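Local coordinates for protein probable branched-chain-amino-acid aminotransferase (Thermotoga maritima MSB8, PDB 3CSW) that probably transfers amino groups between leucine, isoleucine or valine and 2-oxoglutarate with the help of pyridoxal 5'-phosphate, in branched-chain amino acid biosynthesis, at residues Glu126-Asn131 and Val160-Val165. Residues are numbered along the deposited sequence; the frame is centred on the assembly and turned at random.
Sequences EVKISN and VDCYDV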
loop_
_atom_site.group_PDB
_atom_site.type_symbol
_atom_site.label_atom_id
_atom_site.label_comp_id
_atom_site.label_asym_id
_atom_site.label_seq_id
_atom_site.Cartn_x
_atom_site.Cartn_y
_atom_site.Cartn_z
ATOM N N GLU A 126 -21.471 21.901 -3.745
ATOM C CA GLU A 126 -21.486 20.423 -3.707
ATOM C C GLU A 126 -20.106 19.895 -4.078
ATOM O O GLU A 126 -19.488 20.383 -5.017
ATOM C CB GLU A 126 -22.494 19.863 -4.728
ATOM C CG GLU A 126 -22.387 18.336 -5.041
ATOM C CD GLU A 126 -23.013 17.432 -3.979
ATOM O OE1 GLU A 126 -23.980 17.862 -3.338
ATOM O OE2 GLU A 126 -22.574 16.286 -3.815
ATOM N N VAL A 127 -19.617 18.900 -3.337
ATOM C CA VAL A 127 -18.374 18.201 -3.664
ATOM C C VAL A 127 -18.665 16.696 -3.585
ATOM O O VAL A 127 -19.631 16.254 -2.928
ATOM C CB VAL A 127 -17.173 18.572 -2.732
ATOM C CG1 VAL A 127 -16.903 20.044 -2.774
ATOM C CG2 VAL A 127 -17.425 18.152 -1.294
ATOM N N LYS A 128 -17.843 15.904 -4.258
ATOM C CA LYS A 128 -17.980 14.456 -4.211
ATOM C C LYS A 128 -16.630 13.799 -4.019
ATOM O O LYS A 128 -15.611 14.346 -4.447
ATOM C CB LYS A 128 -18.631 13.946 -5.504
ATOM C CG LYS A 128 -20.042 14.368 -5.641
ATOM C CD LYS A 128 -20.651 13.952 -6.946
ATOM C CE LYS A 128 -22.042 14.532 -7.070
ATOM N NZ LYS A 128 -22.768 13.869 -8.175
ATOM N N ILE A 129 -16.616 12.620 -3.389
ATOM C CA ILE A 129 -15.391 11.790 -3.293
ATOM C C ILE A 129 -14.969 11.372 -4.719
ATOM O O ILE A 129 -15.771 10.852 -5.490
ATOM C CB ILE A 129 -15.581 10.517 -2.372
ATOM C CG1 ILE A 129 -16.016 10.904 -0.947
ATOM C CG2 ILE A 129 -14.294 9.693 -2.263
ATOM C CD1 ILE A 129 -15.078 11.894 -0.232
ATOM N N SER A 130 -13.715 11.623 -5.071
ATOM C CA SER A 130 -13.148 11.226 -6.365
ATOM C C SER A 130 -12.904 9.701 -6.440
ATOM O O SER A 130 -12.657 9.047 -5.409
ATOM C CB SER A 130 -11.805 11.941 -6.531
ATOM O OG SER A 130 -11.164 11.643 -7.741
ATOM N N ASN A 131 -12.921 9.167 -7.664
ATOM C CA ASN A 131 -12.498 7.783 -7.959
ATOM C C ASN A 131 -11.013 7.660 -8.193
ATOM O O ASN A 131 -10.554 6.575 -8.502
ATOM C CB ASN A 131 -13.133 7.236 -9.239
ATOM C CG ASN A 131 -14.612 7.122 -9.159
ATOM O OD1 ASN A 131 -15.185 6.798 -8.103
ATOM N ND2 ASN A 131 -15.267 7.378 -10.294
ATOM N N VAL A 160 -18.383 17.180 -12.764
ATOM C CA VAL A 160 -19.536 17.338 -13.649
ATOM C C VAL A 160 -20.700 18.000 -12.899
ATOM O O VAL A 160 -21.071 19.130 -13.221
ATOM C CB VAL A 160 -19.981 15.997 -14.323
ATOM C CG1 VAL A 160 -21.037 16.264 -15.349
ATOM C CG2 VAL A 160 -18.814 15.326 -14.994
ATOM N N ASP A 161 -21.306 17.328 -11.928
ATOM C CA ASP A 161 -22.354 18.001 -11.146
ATOM C C ASP A 161 -21.884 18.281 -9.728
ATOM O O ASP A 161 -22.552 17.972 -8.746
ATOM C CB ASP A 161 -23.719 17.303 -11.192
ATOM C CG ASP A 161 -23.660 15.847 -10.835
ATOM O OD1 ASP A 161 -22.532 15.298 -10.646
ATOM O OD2 ASP A 161 -24.782 15.258 -10.770
ATOM N N CYS A 162 -20.709 18.892 -9.651
ATOM C CA CYS A 162 -20.152 19.337 -8.392
ATOM C C CYS A 162 -19.135 20.435 -8.665
ATOM O O CYS A 162 -18.806 20.746 -9.812
ATOM C CB CYS A 162 -19.574 18.152 -7.588
ATOM S SG CYS A 162 -18.237 17.280 -8.386
ATOM N N TYR A 163 -18.670 21.046 -7.594
ATOM C CA TYR A 163 -17.694 22.112 -7.669
ATOM C C TYR A 163 -16.244 21.609 -7.740
ATOM O O TYR A 163 -15.434 22.124 -8.480
ATOM C CB TYR A 163 -17.873 22.968 -6.417
ATOM C CG TYR A 163 -17.022 24.186 -6.364
ATOM C CD1 TYR A 163 -17.420 25.358 -7.019
ATOM C CD2 TYR A 163 -15.852 24.210 -5.614
ATOM C CE1 TYR A 163 -16.655 26.518 -6.938
ATOM C CE2 TYR A 163 -15.070 25.372 -5.533
ATOM C CZ TYR A 163 -15.470 26.515 -6.202
ATOM O OH TYR A 163 -14.696 27.664 -6.120
ATOM N N ASP A 164 -15.909 20.658 -6.885
ATOM C CA ASP A 164 -14.609 19.997 -6.898
ATOM C C ASP A 164 -14.834 18.568 -6.403
ATOM O O ASP A 164 -15.865 18.272 -5.815
ATOM C CB ASP A 164 -13.607 20.762 -6.011
ATOM C CG ASP A 164 -12.140 20.407 -6.303
ATOM O OD1 ASP A 164 -11.881 19.601 -7.217
ATOM O OD2 ASP A 164 -11.232 20.930 -5.609
ATOM N N VAL A 165 -13.890 17.677 -6.695
ATOM C CA VAL A 165 -13.885 16.303 -6.188
ATOM C C VAL A 165 -12.778 16.168 -5.116
ATOM O O VAL A 165 -11.750 16.826 -5.196
ATOM C CB VAL A 165 -13.706 15.247 -7.314
ATOM C CG1 VAL A 165 -14.945 15.221 -8.230
ATOM C CG2 VAL A 165 -12.403 15.473 -8.119
#
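In the beta-alpha-beta unit of strand 125-129, helix 150-156 and strand 164-168, the two parallel strands are joined firmly at one end and more loosely just beyond. At the firm end the amide of Y163 points almost straight (174°) at E126 O, 2.8 Å from N to O. Beside this bond C162 CB packs 3.4 Å from E126 O and 3.8 Å from E126 CG. One step on, the link from K128 N to D164 O is weak at 3.5 Å, and the CA-H of V127 also faces that oxygen. V165 CA then approaches K128 O at 3.1 Å, and the CB and CG2 of V165 rest against S130 CB, the S130 hydroxyl being held by E158.

The solvent side is looser. K128, extended beyond CG, runs out past C162 CB and crosses D161 at about a right angle. Its NZ meets D161 OD1 at 2.9 Å from above the carboxylate plane, a salt bridge tying the exposed turn to the strand. An alanine at K128 would probably leave that turn less firmly held, the ion pair being lost.

Inward, D164 OD1 takes up the amide of V165, and its carboxylate is also gripped by S178, F179 and S180; the D164 side chain lies about 7 Å from the bound pyridoxal phosphate. Charge thus seems to be handled in two ways: paired singly across this contact on the solvent side, and multiply hydrogen-bonded where it is buried.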